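Local atomic coordinates of lipocalin AI-4 (Rhodnius prolixus, PDB entry 5HA0), a protein that binds leukotriene D4 inside a lipocalin barrel and so probably sequesters this cysteinyl leukotriene as a secreted protein of a blood-feeding bug. Residues 8-13 against 109-114; 31-36 against 124-129; 44-49 against 56-61. All blocks are in the same frame, centred on the assembly; numbering follows the deposited sequence.

How the contacts relate
All three contacts belong to one lipocalin barrel and reach the same leukotriene D4. Contacts 2 and 3 are pairings of neighbouring strands, 31-36 with 124-129 and 44-49 with 56-61, joined to each other because strands 30-36 and 46-51 are also bonded neighbours. Contact 1 instead fastens an N-terminal loop to strand 105-112 with a disulfide. Contacts 1 and 2 are mostly buried, whereas contact 3 is partly buried and has a polar rim. Their chemistry differs accordingly: contact 2 gives the ligand tail apolar rings, contact 3 adds apolar side chains along the hydrocarbon and K61 at the polar head, and R110 of contact 1 grips the ligand carboxylate, bonds Y48 of contact 3 and packs on L124 of contact 2.

Contact 1: 8-13 against 109-114; sequences TGCNAL and YRCGLY. With LTD ((5~{S},6~{R},7~{E},9~{E},11~{Z},14~{Z})-6-[(2~{R})-2-azanyl-3-(2-hydroxy-2-oxoethylamino)-3-oxidanylidene-propyl]sulfanyl-5-oxidanyl-icosa-7,9,11,14-tetraenoic acid), chain B.
C10 and C111 are joined by a disulfide that ties the N-terminal loop 8-13 to strand 105-112 of a lipocalin barrel. C10 SG and C111 SG are 2.0 Å apart, with a chi3 of -81°. Beside the disulfide lies the tight part of the contact, built on Y109, which points its side chain at the loop, hydroxyl first. Y109 OH accepts a nearly straight bond from N11 N at 2.9 Å. The same hydroxyl is bonded to D121 on the next strand, so both partners fix the ring's far end. At the near end of the side chain, L13 CD1 presses on Y109 CB at 3.5 Å; L13 is buried and also packs on V98 and F123.

The looser side is at N11, which is partly exposed. Its CB touches Y109 OH at 3.4 Å, but its amide leads away from the strand and makes an Asx turn, N11 OD1 accepting from L13 N at 2.9 Å. Along the strand the side chains alternate. Y109 and C111 face the loop, while R110 points into the barrel, where a bend at chi3 (64°) turns its guanidinium to leukotriene D4. Y114, in the loop after the strand, lays one ring face on ligand C6. The R110 guanidinium grips the ligand carboxylate with two N-H groups, R110 NE to O2 at 2.7 Å and R110 NH2 to O1 at 2.8 Å.

Contact 2: 31-36 against 124-129; sequences WYLTHS and LLFNRQ. With LTD ((5~{S},6~{R},7~{E},9~{E},11~{Z},14~{Z})-6-[(2~{R})-2-azanyl-3-(2-hydroxy-2-oxoethylamino)-3-oxidanylidene-propyl]sulfanyl-5-oxidanyl-icosa-7,9,11,14-tetraenoic acid), chain B.
R128 keeps CG anti to its carbonyl carbon and bends at chi2 (-60°), which folds the guanidinium back flat over one face of W31, whose own chi1 of -76° turns the indole toward it. The two planes are 18° apart, with R128 NE 3.2 Å from W31 CZ2, a cation-pi stack to which R128 CD adds a CH-pi contact over the six-membered ring. R128 is further held by the backbone oxygens of T28, D30 and Y102.

The strands pair antiparallel through Y32 and N127, Y32 N to N127 O at 2.8 Å. A classic beta bulge, in which T34 and H35 both face L125, then shifts the register by one residue; beyond it L125 N bonds H35 O. T34 N bonds L125 O at 3.0 Å, while H35 N reaches the same oxygen weakly. N127 ND2 gives a further bond, 3.0 Å to T34 OG1, lying in its amide plane.

On the barrel interior, L33 CD1 sits over one face of the F126 ring, and ligand C19 covers the opposite face, 3.8 Å from F126 CZ. W31 CD1 approaches the end of the same tail. Strand 30-36 is flanked by strand 46-51 and strand 120-127 by strand 105-112, while F26 of helix 23-26 stacks on W31.

Contact 3: 44-49 against 56-61; sequences RCEKYQ and LNFNGK. With LTD ((5~{S},6~{R},7~{E},9~{E},11~{Z},14~{Z})-6-[(2~{R})-2-azanyl-3-(2-hydroxy-2-oxoethylamino)-3-oxidanylidene-propyl]sulfanyl-5-oxidanyl-icosa-7,9,11,14-tetraenoic acid), chain B.
Y48 and F58 form an offset stack, lying side by side and pointing the same way with planes 14° apart and centroids 4.3 Å apart. F58 CB sits over the centre of the Y48 ring, and Y48 CE2 comes to 3.4 Å from F58 CD1. Apolar contact continues to the leukotriene, which F58 CZ meets at C11 and L56 CD2 at C18.

Backbone hydrogen bonds hold the strands antiparallel at Q49 and N57. Farther along, the side chain of N59 takes over: with CG set between the backbone N and the carbonyl carbon (chi1 54°), its amide bridges two backbone groups of the opposing segment, N59 OD1 accepting from K47 N at 2.8 Å and N59 ND2 giving to C45 O at 2.9 Å.

Charged and polar side chains gather near the end of the hairpin that meets the ligand's polar head. Both oxygens of the E46 carboxylate are bound: E46 OE2 takes a salt bridge from R44 NH1 at 2.7 Å and a weak bond from R44 NH2, and OE1 accepts from Y48 OH, which also bonds R110. This probably steadies its charge in a buried setting. K61 CG lies over one face of the R44 guanidinium, while a water links R44 NH1 to N59 O. K61 reaches the ligand twice, K61 N to O32 of the glycine carboxylate at 2.8 Å and K61 NZ to the C5 hydroxyl O3 at 2.9 Å.

C45 is joined by a disulfide to C155, tying the start of this strand to the C-terminal tail. Together the two strands make a beta hairpin of the lipocalin barrel, its inward side chains lining the leukotriene pocket.

Contact 1: 8-13 against 109-114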
loop_
_atom_site.group_PDB
_atom_site.type_symbol
_atom_site.label_atom_id
_atom_site.label_comp_id
_atom_site.label_asym_id
_atom_site.label_seq_id
_atom_site.Cartn_x
_atom_site.Cartn_y
_atom_site.Cartn_z
ATOM N N THR A 8 1.724 16.194 5.975
ATOM C CA THR A 8 1.949 17.265 5.026
ATOM C C THR A 8 2.966 16.821 3.993
ATOM O O THR A 8 4.046 16.352 4.349
ATOM C CB THR A 8 2.448 18.513 5.727
ATOM O OG1 THR A 8 1.546 18.847 6.790
ATOM C CG2 THR A 8 2.547 19.677 4.747
ATOM N N GLY A 9 2.617 16.960 2.722
ATOM C CA GLY A 9 3.493 16.504 1.655
ATOM C C GLY A 9 3.014 15.213 1.030
ATOM O O GLY A 9 3.400 14.883 -0.091
ATOM N N CYS A 10 2.172 14.476 1.744
ATOM C CA CYS A 10 1.561 13.288 1.173
ATOM C C CYS A 10 0.389 13.677 0.283
ATOM O O CYS A 10 -0.320 14.644 0.565
ATOM C CB CYS A 10 1.106 12.342 2.276
ATOM S SG CYS A 10 2.478 11.592 3.191
ATOM N N ASN A 11 0.183 12.917 -0.787
ATOM C CA ASN A 11 -0.837 13.257 -1.775
ATOM C C ASN A 11 -2.184 12.639 -1.380
ATOM O O ASN A 11 -2.324 11.422 -1.332
ATOM C CB ASN A 11 -0.393 12.776 -3.167
ATOM C CG ASN A 11 -1.203 13.397 -4.302
ATOM O OD1 ASN A 11 -2.363 13.769 -4.134
ATOM N ND2 ASN A 11 -0.583 13.502 -5.475
ATOM N N ALA A 12 -3.175 13.476 -1.103
ATOM C CA ALA A 12 -4.485 12.954 -0.711
ATOM C C ALA A 12 -5.267 12.378 -1.894
ATOM O O ALA A 12 -6.296 11.722 -1.696
ATOM C CB ALA A 12 -5.302 14.037 -0.019
ATOM N N LEU A 13 -4.778 12.623 -3.108
ATOM C CA LEU A 13 -5.355 12.051 -4.325
ATOM C C LEU A 13 -6.846 12.332 -4.460
ATOM O O LEU A 13 -7.617 11.498 -4.937
ATOM C CB LEU A 13 -5.080 10.541 -4.386
ATOM C CG LEU A 13 -3.593 10.186 -4.543
ATOM C CD1 LEU A 13 -3.374 8.695 -4.464
ATOM C CD2 LEU A 13 -3.070 10.720 -5.866
ATOM N N TYR A 109 -1.668 3.733 -3.008
ATOM C CA TYR A 109 -0.728 4.799 -2.751
ATOM C C TYR A 109 -0.262 4.664 -1.313
ATOM O O TYR A 109 -1.079 4.407 -0.432
ATOM C CB TYR A 109 -1.385 6.156 -2.984
ATOM C CG TYR A 109 -0.530 7.336 -2.606
ATOM C CD1 TYR A 109 0.532 7.749 -3.409
ATOM C CD2 TYR A 109 -0.815 8.078 -1.459
ATOM C CE1 TYR A 109 1.298 8.835 -3.052
ATOM C CE2 TYR A 109 -0.056 9.158 -1.099
ATOM C CZ TYR A 109 1.000 9.541 -1.897
ATOM O OH TYR A 109 1.766 10.628 -1.550
ATOM N N ARG A 110 1.035 4.825 -1.068
ATOM C CA ARG A 110 1.558 4.746 0.283
ATOM C C ARG A 110 2.456 5.937 0.550
ATOM O O ARG A 110 3.162 6.394 -0.342
ATOM C CB ARG A 110 2.325 3.439 0.476
ATOM C CG ARG A 110 2.789 3.218 1.896
ATOM C CD ARG A 110 3.262 1.790 2.123
ATOM N NE ARG A 110 4.439 1.454 1.326
ATOM C CZ ARG A 110 4.907 0.212 1.181
ATOM N NH1 ARG A 110 4.290 -0.808 1.760
ATOM N NH2 ARG A 110 5.975 -0.009 0.437
ATOM N N CYS A 111 2.423 6.451 1.777
ATOM C CA CYS A 111 3.229 7.612 2.124
ATOM C C CYS A 111 3.513 7.630 3.615
ATOM O O CYS A 111 2.705 7.162 4.408
ATOM C CB CYS A 111 2.517 8.901 1.701
ATOM S SG CYS A 111 3.463 10.447 1.831
ATOM N N GLY A 112 4.662 8.165 4.000
ATOM C CA GLY A 112 4.998 8.275 5.404
ATOM C C GLY A 112 6.250 9.100 5.601
ATOM O O GLY A 112 6.978 9.374 4.643
ATOM N N LEU A 113 6.500 9.506 6.845
ATOM C CA LEU A 113 7.686 10.295 7.185
ATOM C C LEU A 113 8.855 9.420 7.624
ATOM O O LEU A 113 10.009 9.680 7.266
ATOM C CB LEU A 113 7.352 11.306 8.289
ATOM C CG LEU A 113 6.363 12.387 7.853
ATOM C CD1 LEU A 113 5.896 13.213 9.046
ATOM C CD2 LEU A 113 7.003 13.273 6.803
ATOM N N TYR A 114 8.558 8.392 8.410
ATOM C CA TYR A 114 9.576 7.421 8.832
ATOM C C TYR A 114 10.760 8.088 9.536
ATOM O O TYR A 114 11.909 7.722 9.306
ATOM C CB TYR A 114 10.061 6.596 7.625
ATOM C CG TYR A 114 8.913 6.102 6.771
ATOM C CD1 TYR A 114 7.971 5.231 7.295
ATOM C CD2 TYR A 114 8.756 6.514 5.448
ATOM C CE1 TYR A 114 6.912 4.781 6.542
ATOM C CE2 TYR A 114 7.682 6.060 4.676
ATOM C CZ TYR A 114 6.762 5.193 5.236
ATOM O OH TYR A 114 5.688 4.733 4.514
HETATM O O2 LTD B . 6.043 3.451 0.339
HETATM C C1 LTD B . 7.135 3.184 -0.202
HETATM O O1 LTD B . 7.316 2.133 -0.857
HETATM C C2 LTD B . 8.265 4.169 -0.063
HETATM C C3 LTD B . 9.334 3.617 0.874
HETATM C C4 LTD B . 8.716 3.018 2.133
HETATM C C5 LTD B . 9.810 2.653 3.127
HETATM O O3 LTD B . 10.572 1.545 2.638
HETATM C C6 LTD B . 9.240 2.311 4.498
HETATM C C7 LTD B . 8.337 1.092 4.450
HETATM C C8 LTD B . 7.033 1.164 4.751
HETATM C C9 LTD B . 6.187 -0.034 4.717
HETATM C C10 LTD B . 4.924 -0.054 5.153
HETATM C C11 LTD B . 4.181 -1.314 5.089
HETATM C C12 LTD B . 2.914 -1.509 5.472
HETATM C C13 LTD B . 1.999 -0.441 6.027
HETATM C C14 LTD B . 1.441 0.411 4.902
HETATM C C15 LTD B . 0.431 0.044 4.109
HETATM C C16 LTD B . -0.289 -1.278 4.248
HETATM C C17 LTD B . -0.521 -1.911 2.879
HETATM C C18 LTD B . -1.469 -3.099 3.005
HETATM C C19 LTD B . -1.527 -3.926 1.730
HETATM C C20 LTD B . -2.498 -5.078 1.892
HETATM O O32 LTD B . 10.397 -3.980 6.173
HETATM C C21 LTD B . 10.232 -2.752 6.311
HETATM O O31 LTD B . 9.772 -2.028 5.408
HETATM C CA3 LTD B . 10.599 -2.102 7.617
HETATM N N3 LTD B . 10.408 -0.662 7.553
HETATM C C22 LTD B . 11.113 0.129 8.360
HETATM O O33 LTD B . 11.918 -0.322 9.158
HETATM C CA2 LTD B . 10.904 1.617 8.293
HETATM C CB2 LTD B . 9.888 2.008 7.224
HETATM S SG2 LTD B . 10.648 2.012 5.591
HETATM N N2 LTD B . 12.202 2.262 8.017
#

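Contact 2: 31-36 against 124-129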
loop_
_atom_site.group_PDB
_atom_site.type_symbol
_atom_site.label_atom_id
_atom_site.label_comp_id
_atom_site.label_asym_id
_atom_site.label_seq_id
_atom_site.Cartn_x
_atom_site.Cartn_y
_atom_site.Cartn_z
ATOM N N TRP A 31 -1.993 -10.663 -0.174
ATOM C CA TRP A 31 -1.677 -9.760 -1.287
ATOM C C TRP A 31 -0.174 -9.748 -1.497
ATOM O O TRP A 31 0.572 -9.465 -0.559
ATOM C CB TRP A 31 -2.134 -8.326 -1.010
ATOM C CG TRP A 31 -3.614 -8.030 -1.146
ATOM C CD1 TRP A 31 -4.501 -7.782 -0.126
ATOM C CD2 TRP A 31 -4.359 -7.887 -2.362
ATOM N NE1 TRP A 31 -5.745 -7.520 -0.632
ATOM C CE2 TRP A 31 -5.690 -7.576 -2.001
ATOM C CE3 TRP A 31 -4.037 -8.004 -3.717
ATOM C CZ2 TRP A 31 -6.697 -7.375 -2.949
ATOM C CZ3 TRP A 31 -5.036 -7.809 -4.660
ATOM C CH2 TRP A 31 -6.350 -7.491 -4.270
ATOM N N TYR A 32 0.272 -10.029 -2.720
ATOM C CA TYR A 32 1.695 -9.944 -3.038
ATOM C C TYR A 32 2.037 -8.594 -3.642
ATOM O O TYR A 32 1.368 -8.135 -4.558
ATOM C CB TYR A 32 2.100 -11.047 -4.020
ATOM C CG TYR A 32 1.939 -12.444 -3.457
ATOM C CD1 TYR A 32 0.705 -13.092 -3.491
ATOM C CD2 TYR A 32 3.016 -13.116 -2.888
ATOM C CE1 TYR A 32 0.549 -14.367 -2.971
ATOM C CE2 TYR A 32 2.877 -14.389 -2.373
ATOM C CZ TYR A 32 1.642 -15.009 -2.419
ATOM O OH TYR A 32 1.496 -16.275 -1.897
ATOM N N LEU A 33 3.092 -7.960 -3.146
ATOM C CA LEU A 33 3.530 -6.685 -3.711
ATOM C C LEU A 33 4.423 -6.955 -4.907
ATOM O O LEU A 33 5.603 -7.247 -4.748
ATOM C CB LEU A 33 4.260 -5.860 -2.650
ATOM C CG LEU A 33 4.814 -4.498 -3.068
ATOM C CD1 LEU A 33 3.787 -3.673 -3.817
ATOM C CD2 LEU A 33 5.311 -3.727 -1.852
ATOM N N THR A 34 3.855 -6.867 -6.104
ATOM C CA THR A 34 4.585 -7.336 -7.281
ATOM C C THR A 34 5.288 -6.215 -8.057
ATOM O O THR A 34 6.262 -6.488 -8.744
ATOM C CB THR A 34 3.655 -8.109 -8.261
ATOM O OG1 THR A 34 2.578 -7.260 -8.694
ATOM C CG2 THR A 34 3.079 -9.371 -7.595
ATOM N N HIS A 35 4.772 -4.985 -7.993
ATOM C CA HIS A 35 5.356 -3.855 -8.721
ATOM C C HIS A 35 5.231 -2.579 -7.920
ATOM O O HIS A 35 4.337 -2.460 -7.093
ATOM C CB HIS A 35 4.662 -3.619 -10.068
ATOM C CG HIS A 35 4.685 -4.786 -10.996
ATOM N ND1 HIS A 35 3.953 -5.934 -10.770
ATOM C CD2 HIS A 35 5.292 -4.957 -12.194
ATOM C CE1 HIS A 35 4.155 -6.781 -11.763
ATOM N NE2 HIS A 35 4.960 -6.210 -12.640
ATOM N N SER A 36 6.096 -1.610 -8.184
ATOM C CA SER A 36 5.955 -0.304 -7.556
ATOM C C SER A 36 6.595 0.762 -8.432
ATOM O O SER A 36 7.465 0.464 -9.253
ATOM C CB SER A 36 6.574 -0.300 -6.157
ATOM O OG SER A 36 7.943 -0.649 -6.211
ATOM N N LEU A 124 1.893 1.409 -5.505
ATOM C CA LEU A 124 2.152 -0.010 -5.313
ATOM C C LEU A 124 1.125 -0.843 -6.048
ATOM O O LEU A 124 -0.069 -0.573 -5.958
ATOM C CB LEU A 124 2.096 -0.360 -3.825
ATOM C CG LEU A 124 2.920 0.496 -2.860
ATOM C CD1 LEU A 124 2.614 0.076 -1.426
ATOM C CD2 LEU A 124 4.394 0.355 -3.143
ATOM N N LEU A 125 1.572 -1.869 -6.760
ATOM C CA LEU A 125 0.649 -2.816 -7.348
ATOM C C LEU A 125 0.722 -4.135 -6.594
ATOM O O LEU A 125 1.778 -4.806 -6.554
ATOM C CB LEU A 125 0.953 -3.047 -8.832
ATOM C CG LEU A 125 0.014 -4.028 -9.537
ATOM C CD1 LEU A 125 -1.410 -3.486 -9.561
ATOM C CD2 LEU A 125 0.500 -4.338 -10.959
ATOM N N PHE A 126 -0.417 -4.493 -6.002
ATOM C CA PHE A 126 -0.591 -5.771 -5.331
ATOM C C PHE A 126 -1.367 -6.742 -6.197
ATOM O O PHE A 126 -2.259 -6.348 -6.949
ATOM C CB PHE A 126 -1.314 -5.570 -3.996
ATOM C CG PHE A 126 -0.501 -4.840 -2.968
ATOM C CD1 PHE A 126 -0.478 -3.453 -2.932
ATOM C CD2 PHE A 126 0.235 -5.546 -2.034
ATOM C CE1 PHE A 126 0.277 -2.782 -1.989
ATOM C CE2 PHE A 126 0.991 -4.877 -1.086
ATOM C CZ PHE A 126 0.998 -3.497 -1.057
ATOM N N ASN A 127 -1.009 -8.017 -6.090
ATOM C CA ASN A 127 -1.647 -9.079 -6.850
ATOM C C ASN A 127 -2.011 -10.239 -5.933
ATOM O O ASN A 127 -1.276 -10.541 -4.991
ATOM C CB ASN A 127 -0.714 -9.556 -7.976
ATOM C CG ASN A 127 -1.013 -8.888 -9.295
ATOM O OD1 ASN A 127 -2.080 -9.104 -9.865
ATOM N ND2 ASN A 127 -0.067 -8.086 -9.800
ATOM N N ARG A 128 -3.127 -10.908 -6.196
ATOM C CA ARG A 128 -3.464 -12.083 -5.402
ATOM C C ARG A 128 -2.518 -13.262 -5.672
ATOM O O ARG A 128 -2.374 -14.142 -4.823
ATOM C CB ARG A 128 -4.915 -12.506 -5.657
ATOM C CG ARG A 128 -5.958 -11.519 -5.122
ATOM C CD ARG A 128 -5.841 -11.315 -3.611
ATOM N NE ARG A 128 -7.002 -10.596 -3.081
ATOM C CZ ARG A 128 -7.250 -10.420 -1.785
ATOM N NH1 ARG A 128 -6.423 -10.907 -0.867
ATOM N NH2 ARG A 128 -8.338 -9.765 -1.402
ATOM N N GLN A 129 -1.910 -13.292 -6.856
ATOM C CA GLN A 129 -0.941 -14.330 -7.190
ATOM C C GLN A 129 0.451 -13.726 -7.267
ATOM O O GLN A 129 0.620 -12.620 -7.767
ATOM C CB GLN A 129 -1.284 -14.986 -8.528
ATOM C CG GLN A 129 -2.665 -15.619 -8.588
ATOM C CD GLN A 129 -3.091 -15.941 -10.012
ATOM O OE1 GLN A 129 -3.950 -15.266 -10.584
ATOM N NE2 GLN A 129 -2.483 -16.969 -10.594
HETATM O O2 LTD B . 6.043 3.451 0.339
HETATM C C1 LTD B . 7.135 3.184 -0.202
HETATM O O1 LTD B . 7.316 2.133 -0.857
HETATM C C2 LTD B . 8.265 4.169 -0.063
HETATM C C3 LTD B . 9.334 3.617 0.874
HETATM C C4 LTD B . 8.716 3.018 2.133
HETATM C C5 LTD B . 9.810 2.653 3.127
HETATM O O3 LTD B . 10.572 1.545 2.638
HETATM C C6 LTD B . 9.240 2.311 4.498
HETATM C C7 LTD B . 8.337 1.092 4.450
HETATM C C8 LTD B . 7.033 1.164 4.751
HETATM C C9 LTD B . 6.187 -0.034 4.717
HETATM C C10 LTD B . 4.924 -0.054 5.153
HETATM C C11 LTD B . 4.181 -1.314 5.089
HETATM C C12 LTD B . 2.914 -1.509 5.472
HETATM C C13 LTD B . 1.999 -0.441 6.027
HETATM C C14 LTD B . 1.441 0.411 4.902
HETATM C C15 LTD B . 0.431 0.044 4.109
HETATM C C16 LTD B . -0.289 -1.278 4.248
HETATM C C17 LTD B . -0.521 -1.911 2.879
HETATM C C18 LTD B . -1.469 -3.099 3.005
HETATM C C19 LTD B . -1.527 -3.926 1.730
HETATM C C20 LTD B . -2.498 -5.078 1.892
HETATM O O32 LTD B . 10.397 -3.980 6.173
HETATM C C21 LTD B . 10.232 -2.752 6.311
HETATM O O31 LTD B . 9.772 -2.028 5.408
HETATM C CA3 LTD B . 10.599 -2.102 7.617
HETATM N N3 LTD B . 10.408 -0.662 7.553
HETATM C C22 LTD B . 11.113 0.129 8.360
HETATM O O33 LTD B . 11.918 -0.322 9.158
HETATM C CA2 LTD B . 10.904 1.617 8.293
HETATM C CB2 LTD B . 9.888 2.008 7.224
HETATM S SG2 LTD B . 10.648 2.012 5.591
HETATM N N2 LTD B . 12.202 2.262 8.017
#

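Contact 3: 44-49 against 56-61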
loop_
_atom_site.group_PDB
_atom_site.type_symbol
_atom_site.label_atom_id
_atom_site.label_comp_id
_atom_site.label_asym_id
_atom_site.label_seq_id
_atom_site.Cartn_x
_atom_site.Cartn_y
_atom_site.Cartn_z
ATOM N N ARG A 44 12.561 -7.780 -3.715
ATOM C CA ARG A 44 12.073 -8.811 -2.813
ATOM C C ARG A 44 10.630 -9.128 -3.163
ATOM O O ARG A 44 10.004 -8.412 -3.945
ATOM C CB ARG A 44 12.174 -8.347 -1.353
ATOM C CG ARG A 44 13.598 -8.136 -0.850
ATOM C CD ARG A 44 13.587 -7.471 0.526
ATOM N NE ARG A 44 13.050 -6.112 0.452
ATOM C CZ ARG A 44 11.857 -5.735 0.905
ATOM N NH1 ARG A 44 11.058 -6.610 1.502
ATOM N NH2 ARG A 44 11.460 -4.472 0.773
ATOM N N CYS A 45 10.102 -10.196 -2.567
ATOM C CA CYS A 45 8.691 -10.508 -2.711
ATOM C C CYS A 45 7.998 -10.488 -1.357
ATOM O O CYS A 45 8.104 -11.438 -0.573
ATOM C CB CYS A 45 8.495 -11.861 -3.379
ATOM S SG CYS A 45 6.751 -12.242 -3.690
ATOM N N GLU A 46 7.307 -9.390 -1.098
ATOM C CA GLU A 46 6.554 -9.230 0.142
ATOM C C GLU A 46 5.147 -9.772 -0.003
ATOM O O GLU A 46 4.399 -9.358 -0.889
ATOM C CB GLU A 46 6.497 -7.755 0.552
ATOM C CG GLU A 46 7.856 -7.168 0.882
ATOM C CD GLU A 46 7.774 -5.738 1.401
ATOM O OE1 GLU A 46 6.761 -5.065 1.148
ATOM O OE2 GLU A 46 8.758 -5.311 2.040
ATOM N N LYS A 47 4.796 -10.702 0.876
ATOM C CA LYS A 47 3.445 -11.233 0.960
ATOM C C LYS A 47 2.769 -10.607 2.170
ATOM O O LYS A 47 3.196 -10.808 3.313
ATOM C CB LYS A 47 3.448 -12.757 1.075
ATOM C CG LYS A 47 2.056 -13.356 1.259
ATOM C CD LYS A 47 2.063 -14.874 1.141
ATOM C CE LYS A 47 2.953 -15.515 2.187
ATOM N NZ LYS A 47 2.316 -15.543 3.529
ATOM N N TYR A 48 1.726 -9.829 1.902
ATOM C CA TYR A 48 0.959 -9.171 2.945
ATOM C C TYR A 48 -0.198 -10.057 3.353
ATOM O O TYR A 48 -1.084 -10.346 2.556
ATOM C CB TYR A 48 0.456 -7.806 2.458
ATOM C CG TYR A 48 1.544 -6.769 2.404
ATOM C CD1 TYR A 48 2.544 -6.835 1.445
ATOM C CD2 TYR A 48 1.573 -5.708 3.311
ATOM C CE1 TYR A 48 3.567 -5.891 1.398
ATOM C CE2 TYR A 48 2.586 -4.758 3.272
ATOM C CZ TYR A 48 3.580 -4.846 2.310
ATOM O OH TYR A 48 4.597 -3.911 2.263
ATOM N N GLN A 49 -0.177 -10.485 4.608
ATOM C CA GLN A 49 -1.224 -11.323 5.173
ATOM C C GLN A 49 -2.184 -10.451 5.958
ATOM O O GLN A 49 -1.758 -9.689 6.823
ATOM C CB GLN A 49 -0.615 -12.395 6.067
ATOM C CG GLN A 49 0.329 -13.316 5.309
ATOM C CD GLN A 49 0.852 -14.451 6.161
ATOM O OE1 GLN A 49 2.062 -14.608 6.316
ATOM N NE2 GLN A 49 -0.055 -15.256 6.711
ATOM N N LEU A 56 -2.305 -6.587 9.856
ATOM C CA LEU A 56 -1.598 -7.242 8.766
ATOM C C LEU A 56 -0.190 -7.654 9.174
ATOM O O LEU A 56 0.378 -7.134 10.137
ATOM C CB LEU A 56 -1.583 -6.353 7.520
ATOM C CG LEU A 56 -0.917 -4.979 7.492
ATOM C CD1 LEU A 56 0.569 -5.098 7.203
ATOM C CD2 LEU A 56 -1.579 -4.111 6.445
ATOM N N ASN A 57 0.335 -8.642 8.458
ATOM C CA ASN A 57 1.671 -9.163 8.677
ATOM C C ASN A 57 2.344 -9.239 7.321
ATOM O O ASN A 57 1.707 -9.636 6.356
ATOM C CB ASN A 57 1.642 -10.558 9.314
ATOM C CG ASN A 57 1.069 -10.568 10.711
ATOM O OD1 ASN A 57 0.811 -9.524 11.307
ATOM N ND2 ASN A 57 0.887 -11.766 11.255
ATOM N N PHE A 58 3.607 -8.843 7.216
ATOM C CA PHE A 58 4.322 -9.110 5.970
ATOM C C PHE A 58 5.790 -9.360 6.238
ATOM O O PHE A 58 6.304 -9.004 7.295
ATOM C CB PHE A 58 4.128 -7.968 4.950
ATOM C CG PHE A 58 4.800 -6.661 5.315
ATOM C CD1 PHE A 58 4.170 -5.745 6.147
ATOM C CD2 PHE A 58 6.045 -6.332 4.787
ATOM C CE1 PHE A 58 4.779 -4.535 6.466
ATOM C CE2 PHE A 58 6.665 -5.129 5.105
ATOM C CZ PHE A 58 6.027 -4.226 5.946
ATOM N N ASN A 59 6.452 -10.033 5.294
ATOM C CA ASN A 59 7.890 -10.289 5.398
ATOM C C ASN A 59 8.643 -9.083 4.862
ATOM O O ASN A 59 8.729 -8.880 3.648
ATOM C CB ASN A 59 8.293 -11.565 4.646
ATOM C CG ASN A 59 7.833 -11.558 3.201
ATOM O OD1 ASN A 59 6.668 -11.309 2.920
ATOM N ND2 ASN A 59 8.753 -11.824 2.276
ATOM N N GLY A 60 9.191 -8.286 5.768
ATOM C CA GLY A 60 9.795 -7.021 5.391
ATOM C C GLY A 60 11.274 -7.157 5.097
ATOM O O GLY A 60 11.788 -8.266 4.941
ATOM N N LYS A 61 11.955 -6.020 5.026
ATOM C CA LYS A 61 13.366 -5.975 4.650
ATOM C C LYS A 61 14.253 -6.794 5.567
ATOM O O LYS A 61 15.115 -7.549 5.116
ATOM C CB LYS A 61 13.860 -4.529 4.638
ATOM C CG LYS A 61 12.907 -3.559 3.970
ATOM C CD LYS A 61 13.419 -2.139 4.094
ATOM C CE LYS A 61 12.444 -1.163 3.470
ATOM N NZ LYS A 61 12.962 0.227 3.484
HETATM O O2 LTD B . 6.043 3.451 0.339
HETATM C C1 LTD B . 7.135 3.184 -0.202
HETATM O O1 LTD B . 7.316 2.133 -0.857
HETATM C C2 LTD B . 8.265 4.169 -0.063
HETATM C C3 LTD B . 9.334 3.617 0.874
HETATM C C4 LTD B . 8.716 3.018 2.133
HETATM C C5 LTD B . 9.810 2.653 3.127
HETATM O O3 LTD B . 10.572 1.545 2.638
HETATM C C6 LTD B . 9.240 2.311 4.498
HETATM C C7 LTD B . 8.337 1.092 4.450
HETATM C C8 LTD B . 7.033 1.164 4.751
HETATM C C9 LTD B . 6.187 -0.034 4.717
HETATM C C10 LTD B . 4.924 -0.054 5.153
HETATM C C11 LTD B . 4.181 -1.314 5.089
HETATM C C12 LTD B . 2.914 -1.509 5.472
HETATM C C13 LTD B . 1.999 -0.441 6.027
HETATM C C14 LTD B . 1.441 0.411 4.902
HETATM C C15 LTD B . 0.431 0.044 4.109
HETATM C C16 LTD B . -0.289 -1.278 4.248
HETATM C C17 LTD B . -0.521 -1.911 2.879
HETATM C C18 LTD B . -1.469 -3.099 3.005
HETATM C C19 LTD B . -1.527 -3.926 1.730
HETATM C C20 LTD B . -2.498 -5.078 1.892
HETATM O O32 LTD B . 10.397 -3.980 6.173
HETATM C C21 LTD B . 10.232 -2.752 6.311
HETATM O O31 LTD B . 9.772 -2.028 5.408
HETATM C CA3 LTD B . 10.599 -2.102 7.617
HETATM N N3 LTD B . 10.408 -0.662 7.553
HETATM C C22 LTD B . 11.113 0.129 8.360
HETATM O O33 LTD B . 11.918 -0.322 9.158
HETATM C CA2 LTD B . 10.904 1.617 8.293
HETATM C CB2 LTD B . 9.888 2.008 7.224
HETATM S SG2 LTD B . 10.648 2.012 5.591
HETATM N N2 LTD B . 12.202 2.262 8.017
HETATM O O HOH W 1 10.946 -9.363 1.981
#